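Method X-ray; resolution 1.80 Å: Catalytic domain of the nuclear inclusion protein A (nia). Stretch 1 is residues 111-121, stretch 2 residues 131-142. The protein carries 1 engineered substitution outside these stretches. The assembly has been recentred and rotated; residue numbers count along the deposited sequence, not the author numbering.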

ATOM      1  N   PRO A 111       7.585   9.839  -5.436  1.00 14.68           N
ATOM      2  CA  PRO A 111       6.789  10.335  -6.554  1.00 16.32           C
ATOM      3  C   PRO A 111       7.407  11.660  -7.036  1.00 20.27           C
ATOM      4  O   PRO A 111       8.181  12.256  -6.325  1.00 15.24           O
ATOM      5  CB  PRO A 111       5.390  10.502  -5.950  1.00 18.50           C
ATOM      6  CG  PRO A 111       5.614  10.670  -4.475  1.00 26.48           C
ATOM      7  CD  PRO A 111       6.799   9.768  -4.173  1.00 18.50           C
ATOM      8  N   GLN A 112       7.086  12.067  -8.256  1.00 16.86           N
ATOM      9  CA  GLN A 112       7.602  13.290  -8.854  1.00 18.55           C
ATOM     10  C   GLN A 112       6.424  14.136  -9.247  1.00 21.25           C
ATOM     11  O   GLN A 112       5.450  13.668  -9.818  1.00 17.87           O
ATOM     12  CB  GLN A 112       8.467  12.918 -10.065  1.00 25.62           C
ATOM     13  CG  GLN A 112       9.721  12.163  -9.562  1.00 23.46           C
ATOM     14  CD  GLN A 112      10.560  11.526 -10.658  1.00 93.94           C
ATOM     15  OE1 GLN A 112      10.261  11.649 -11.853  1.00 35.61           O
ATOM     16  NE2 GLN A 112      11.625  10.827 -10.249  1.00 26.69           N
ATOM     17  N   ARG A 113       6.490  15.397  -8.893  1.00 20.22           N
ATOM     18  CA  ARG A 113       5.363  16.284  -9.187  1.00 18.75           C
ATOM     19  C   ARG A 113       4.845  16.206 -10.638  1.00 20.12           C
ATOM     20  O   ARG A 113       5.605  16.153 -11.621  1.00 17.99           O
ATOM     21  CB  ARG A 113       5.816  17.732  -8.839  1.00 25.65           C
ATOM     22  CG  ARG A 113       4.708  18.709  -8.892  1.00 32.12           C
ATOM     23  CD  ARG A 113       5.254  20.137  -9.053  1.00 57.99           C
ATOM     24  NE  ARG A 113       4.206  21.103  -8.729  1.00 28.59           N
ATOM     25  CZ  ARG A 113       3.897  21.451  -7.486  1.00 93.94           C
ATOM     26  NH1 ARG A 113       4.580  20.931  -6.478  1.00 49.59           N
ATOM     27  NH2 ARG A 113       2.869  22.253  -7.244  1.00 72.69           N
ATOM     28  N   GLU A 114       3.535  16.146 -10.756  1.00 13.92           N
ATOM     29  CA  GLU A 114       2.888  16.108 -12.032  1.00 20.73           C
ATOM     30  C   GLU A 114       3.033  14.822 -12.840  1.00 31.97           C
ATOM     31  O   GLU A 114       2.491  14.707 -13.938  1.00 22.99           O
ATOM     32  CB  GLU A 114       3.346  17.359 -12.820  1.00 29.42           C
ATOM     33  CG  GLU A 114       2.309  17.849 -13.798  1.00 38.89           C
ATOM     34  CD  GLU A 114       2.263  19.375 -13.909  1.00 45.93           C
ATOM     35  OE1 GLU A 114       3.328  20.038 -13.802  1.00 42.57           O
ATOM     36  OE2 GLU A 114       1.147  19.893 -14.123  1.00 67.94           O
ATOM     37  N   GLU A 115       3.705  13.812 -12.298  1.00 18.72           N
ATOM     38  CA  GLU A 115       3.826  12.612 -13.105  1.00 18.04           C
ATOM     39  C   GLU A 115       2.542  11.795 -13.165  1.00 19.69           C
ATOM     40  O   GLU A 115       1.636  11.898 -12.309  1.00 16.03           O
ATOM     41  CB  GLU A 115       4.995  11.749 -12.615  1.00 19.88           C
ATOM     42  CG  GLU A 115       4.718  11.036 -11.325  1.00 20.26           C
ATOM     43  CD  GLU A 115       5.833  10.041 -10.999  1.00 23.78           C
ATOM     44  OE1 GLU A 115       6.362   9.376 -11.914  1.00 16.81           O
ATOM     45  OE2 GLU A 115       6.189   9.923  -9.825  1.00 17.46           O
ATOM     46  N   ARG A 116       2.453  10.976 -14.210  1.00 20.63           N
ATOM     47  CA  ARG A 116       1.296  10.130 -14.430  1.00 14.41           C
ATOM     48  C   ARG A 116       1.395   8.785 -13.698  1.00 18.22           C
ATOM     49  O   ARG A 116       2.400   8.100 -13.843  1.00 17.03           O
ATOM     50  CB  ARG A 116       1.124   9.819 -15.936  1.00 13.68           C
ATOM     51  CG  ARG A 116       0.893  11.118 -16.778  1.00 26.41           C
ATOM     52  CD  ARG A 116       0.934  10.797 -18.290  1.00 30.78           C
ATOM     53  NE  ARG A 116      -0.229  10.009 -18.724  1.00 24.74           N
ATOM     54  CZ  ARG A 116      -1.444  10.499 -18.984  1.00 36.39           C
ATOM     55  NH1 ARG A 116      -1.696  11.809 -18.871  1.00 25.63           N
ATOM     56  NH2 ARG A 116      -2.428   9.674 -19.346  1.00 27.17           N
ATOM     57  N   ILE A 117       0.363   8.452 -12.925  1.00 14.74           N
ATOM     58  CA  ILE A 117       0.350   7.215 -12.169  1.00 18.63           C
ATOM     59  C   ILE A 117      -0.941   6.468 -12.369  1.00 16.55           C
ATOM     60  O   ILE A 117      -1.945   7.063 -12.814  1.00 16.33           O
ATOM     61  CB  ILE A 117       0.548   7.498 -10.651  1.00 15.81           C
ATOM     62  CG1 ILE A 117      -0.585   8.405 -10.102  1.00 16.87           C
ATOM     63  CG2 ILE A 117       1.919   8.190 -10.447  1.00 14.22           C
ATOM     64  CD1 ILE A 117      -0.460   8.753  -8.531  1.00 14.45           C
ATOM     65  N   CYS A 118      -0.923   5.157 -12.091  1.00 10.55           N
ATOM     66  CA  CYS A 118      -2.151   4.392 -12.117  1.00 13.09           C
ATOM     67  C   CYS A 118      -2.131   3.540 -10.830  1.00 14.52           C
ATOM     68  O   CYS A 118      -1.124   3.410 -10.122  1.00 16.19           O
ATOM     69  CB  CYS A 118      -2.268   3.484 -13.383  1.00 18.75           C
ATOM     70  SG  CYS A 118      -0.887   2.262 -13.470  1.00 16.48           S
ATOM     71  N   LEU A 119      -3.285   3.042 -10.498  1.00 14.72           N
ATOM     72  CA  LEU A 119      -3.461   2.240  -9.323  1.00 16.09           C
ATOM     73  C   LEU A 119      -3.583   0.794  -9.752  1.00 15.36           C
ATOM     74  O   LEU A 119      -4.416   0.443 -10.586  1.00 14.30           O
ATOM     75  CB  LEU A 119      -4.728   2.668  -8.590  1.00 11.73           C
ATOM     76  CG  LEU A 119      -5.032   1.963  -7.256  1.00 18.90           C
ATOM     77  CD1 LEU A 119      -4.073   2.433  -6.221  1.00 20.69           C
ATOM     78  CD2 LEU A 119      -6.422   2.294  -6.781  1.00 29.86           C
ATOM     79  N   VAL A 120      -2.802  -0.056  -9.102  1.00 17.96           N
ATOM     80  CA  VAL A 120      -2.761  -1.479  -9.433  1.00 12.28           C
ATOM     81  C   VAL A 120      -3.264  -2.327  -8.330  1.00 18.59           C
ATOM     82  O   VAL A 120      -2.934  -2.074  -7.179  1.00 15.54           O
ATOM     83  CB  VAL A 120      -1.298  -1.885  -9.795  1.00 12.62           C
ATOM     84  CG1 VAL A 120      -1.204  -3.496 -10.052  1.00 15.45           C
ATOM     85  CG2 VAL A 120      -0.940  -1.116 -11.107  1.00 12.08           C
ATOM     86  N   THR A 121      -4.112  -3.299  -8.658  1.00 15.27           N
ATOM     87  CA  THR A 121      -4.609  -4.172  -7.646  1.00 18.82           C
ATOM     88  C   THR A 121      -4.657  -5.601  -8.163  1.00 16.57           C
ATOM     89  O   THR A 121      -4.235  -5.886  -9.262  1.00 16.74           O
ATOM     90  CB  THR A 121      -6.001  -3.687  -7.139  1.00 24.89           C
ATOM     91  OG1 THR A 121      -7.010  -3.784  -8.158  1.00 23.22           O
ATOM     92  CG2 THR A 121      -5.910  -2.228  -6.717  1.00 30.67           C
ATOM     93  N   SER A 131      -4.764  -9.637 -11.909  1.00 30.00           N
ATOM     94  CA  SER A 131      -4.282  -8.266 -11.880  1.00 28.30           C
ATOM     95  C   SER A 131      -5.251  -7.226 -12.472  1.00 42.83           C
ATOM     96  O   SER A 131      -5.889  -7.516 -13.489  1.00 20.26           O
ATOM     97  CB  SER A 131      -2.998  -8.241 -12.657  1.00 19.74           C
ATOM     98  OG  SER A 131      -3.215  -8.711 -13.970  1.00 50.74           O
ATOM     99  N   MET A 132      -5.305  -6.009 -11.891  1.00 16.96           N
ATOM    100  CA  MET A 132      -6.221  -4.963 -12.343  1.00 12.88           C
ATOM    101  C   MET A 132      -5.469  -3.649 -12.358  1.00 17.09           C
ATOM    102  O   MET A 132      -4.645  -3.445 -11.480  1.00 16.93           O
ATOM    103  CB  MET A 132      -7.395  -4.948 -11.391  1.00 14.68           C
ATOM    104  CG  MET A 132      -7.993  -6.360 -11.266  1.00 25.76           C
ATOM    105  SD  MET A 132      -9.464  -6.449 -10.195  1.00 34.02           S
ATOM    106  CE  MET A 132     -10.339  -5.321 -10.712  1.00 17.55           C
ATOM    107  N   VAL A 133      -5.731  -2.787 -13.357  1.00 15.07           N
ATOM    108  CA  VAL A 133      -5.020  -1.513 -13.496  1.00 12.12           C
ATOM    109  C   VAL A 133      -6.058  -0.471 -13.804  1.00 14.79           C
ATOM    110  O   VAL A 133      -6.985  -0.688 -14.600  1.00 18.30           O
ATOM    111  CB  VAL A 133      -4.066  -1.549 -14.679  1.00 23.05           C
ATOM    112  CG1 VAL A 133      -3.046  -0.375 -14.585  1.00 21.96           C
ATOM    113  CG2 VAL A 133      -3.315  -2.846 -14.659  1.00 29.89           C
ATOM    114  N   SER A 134      -5.878   0.681 -13.180  1.00 12.51           N
ATOM    115  CA  SER A 134      -6.854   1.737 -13.309  1.00 16.20           C
ATOM    116  C   SER A 134      -6.446   2.671 -14.413  1.00 14.59           C
ATOM    117  O   SER A 134      -5.396   2.543 -15.026  1.00 14.94           O
ATOM    118  CB  SER A 134      -6.916   2.553 -11.990  1.00 20.30           C
ATOM    119  OG  SER A 134      -5.772   3.399 -11.939  1.00 14.22           O
ATOM    120  N   ASP A 135      -7.297   3.663 -14.625  1.00 14.18           N
ATOM    121  CA  ASP A 135      -6.947   4.672 -15.585  1.00 19.40           C
ATOM    122  C   ASP A 135      -5.916   5.547 -14.875  1.00 20.17           C
ATOM    123  O   ASP A 135      -5.670   5.421 -13.691  1.00 17.33           O
ATOM    124  CB  ASP A 135      -8.218   5.439 -15.992  1.00 19.39           C
ATOM    125  CG  ASP A 135      -8.058   6.256 -17.271  1.00 22.69           C
ATOM    126  OD1 ASP A 135      -6.931   6.529 -17.774  1.00 21.77           O
ATOM    127  OD2 ASP A 135      -9.117   6.674 -17.776  1.00 32.00           O
ATOM    128  N   THR A 136      -5.316   6.438 -15.629  1.00 15.25           N
ATOM    129  CA  THR A 136      -4.221   7.292 -15.201  1.00 20.38           C
ATOM    130  C   THR A 136      -4.592   8.648 -14.655  1.00 25.04           C
ATOM    131  O   THR A 136      -5.453   9.334 -15.193  1.00 19.85           O
ATOM    132  CB  THR A 136      -3.294   7.511 -16.411  1.00 26.25           C
ATOM    133  OG1 THR A 136      -2.841   6.247 -16.856  1.00 29.73           O
ATOM    134  CG2 THR A 136      -2.089   8.337 -16.024  1.00 20.85           C
ATOM    135  N   SER A 137      -3.901   9.038 -13.590  1.00 16.66           N
ATOM    136  CA  SER A 137      -4.117  10.348 -12.976  1.00 14.27           C
ATOM    137  C   SER A 137      -2.751  11.062 -12.822  1.00 17.55           C
ATOM    138  O   SER A 137      -1.737  10.392 -12.731  1.00 17.70           O
ATOM    139  CB  SER A 137      -4.715  10.097 -11.588  1.00 24.42           C
ATOM    140  OG  SER A 137      -4.646  11.225 -10.730  1.00 20.80           O
ATOM    141  N   CYS A 138      -2.705  12.406 -12.858  1.00 17.73           N
ATOM    142  CA  CYS A 138      -1.447  13.091 -12.530  1.00 15.14           C
ATOM    143  C   CYS A 138      -1.458  13.178 -10.958  1.00 15.72           C
ATOM    144  O   CYS A 138      -2.455  12.854 -10.309  1.00 23.47           O
ATOM    145  CB  CYS A 138      -1.368  14.492 -13.159  1.00 35.34           C
ATOM    146  SG  CYS A 138      -1.118  14.443 -14.977  1.00 44.09           S
ATOM    147  N   THR A 139      -0.353  13.595 -10.371  1.00 19.21           N
ATOM    148  CA  THR A 139      -0.239  13.645  -8.916  1.00 17.44           C
ATOM    149  C   THR A 139       0.581  14.802  -8.455  1.00 16.32           C
ATOM    150  O   THR A 139       1.493  15.252  -9.180  1.00 17.31           O
ATOM    151  CB  THR A 139       0.370  12.279  -8.392  1.00 15.90           C
ATOM    152  OG1 THR A 139       0.295  12.220  -6.968  1.00 16.06           O
ATOM    153  CG2 THR A 139       1.817  12.081  -8.848  1.00 15.98           C
ATOM    154  N   PHE A 140       0.238  15.297  -7.252  1.00 17.37           N
ATOM    155  CA  PHE A 140       0.920  16.395  -6.606  1.00 13.97           C
ATOM    156  C   PHE A 140       1.024  16.208  -5.124  1.00 14.77           C
ATOM    157  O   PHE A 140       0.150  15.582  -4.524  1.00 20.23           O
ATOM    158  CB  PHE A 140       0.171  17.725  -6.843  1.00 19.10           C
ATOM    159  CG  PHE A 140      -0.057  18.036  -8.265  1.00 24.62           C
ATOM    160  CD1 PHE A 140      -1.154  17.467  -8.932  1.00 21.71           C
ATOM    161  CD2 PHE A 140       0.779  18.949  -8.940  1.00 24.96           C
ATOM    162  CE1 PHE A 140      -1.425  17.810 -10.245  1.00 28.95           C
ATOM    163  CE2 PHE A 140       0.519  19.308 -10.275  1.00 24.83           C
ATOM    164  CZ  PHE A 140      -0.591  18.731 -10.919  1.00 27.30           C
ATOM    165  N   PRO A 141       2.095  16.760  -4.491  1.00 15.42           N
ATOM    166  CA  PRO A 141       2.156  16.574  -3.036  1.00 14.99           C
ATOM    167  C   PRO A 141       1.126  17.431  -2.332  1.00 22.50           C
ATOM    168  O   PRO A 141       0.842  18.564  -2.754  1.00 22.52           O
ATOM    169  CB  PRO A 141       3.529  17.063  -2.670  1.00 17.56           C
ATOM    170  CG  PRO A 141       3.750  18.156  -3.678  1.00 26.54           C
ATOM    171  CD  PRO A 141       3.262  17.513  -4.960  1.00 18.61           C
ATOM    172  N   SER A 142       0.583  16.902  -1.259  1.00 18.81           N
ATOM    173  CA  SER A 142      -0.322  17.680  -0.412  1.00 22.67           C
ATOM    174  C   SER A 142       0.593  18.050   0.795  1.00 35.60           C
ATOM    175  O   SER A 142       1.008  17.162   1.536  1.00 62.52           O
ATOM    176  CB  SER A 142      -1.487  16.842   0.070  1.00 21.10           C
ATOM    177  OG  SER A 142      -2.235  17.630   0.988  1.00 26.10           O
TER

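How do the two backbones pair? They run antiparallel, with an angle of 165° between the strand axes, and form two separate ladders. In one, Thr121 N donates to Met132 O at 2.9 Å and Met132 N to Thr121 O at 2.8 Å. In the other, Ile117 N reaches Ser137 O and Ser137 N reaches Ile117 O, both at 2.9 Å and both nearly straight, as expected of a hydrogen-bonded antiparallel pair.

What happens between the ladders? The register shifts by one residue, and the side chain of Ser134 helps to bridge the break. Its OG accepts from Leu119 N at 2.9 Å and donates to Asp135 O at 2.7 Å, while Ser134 N donates to Leu119 O at 3.0 Å. A serine hydroxyl thus takes the place of a backbone carbonyl as the acceptor for Leu119 N.

How does the turn in the first stretch join the contact? Gln112 to Glu115 form a type II turn, closed by Glu115 N to Gln112 O at 3.0 Å. Glu114, with a positive phi of 71°, stands third in this turn, and its N donates to Thr139 O at 2.7 Å. The Glu115 side chain folds back within its own stretch, where OE2 accepts from Gln112 N at 2.8 Å.

Which side chains pack across the contact? Ile117 CD1 lies 3.6 Å from Thr139 CB; Thr139 has the largest area covered by the opposing stretch. Val133 CG1 meets Cys118 SG at 3.6 Å and Val120 CG2 at 4.1 Å, making a small apolar cluster. Near the turn, Phe140 lies over one face of the Arg113 guanidinium, and Glu114 OE2 approaches the ring edge, 3.8 Å from Phe140 CZ. Thr136 CG2 similarly covers one face of the Arg116 guanidinium and comes within 3.5 Å of Arg116 CB.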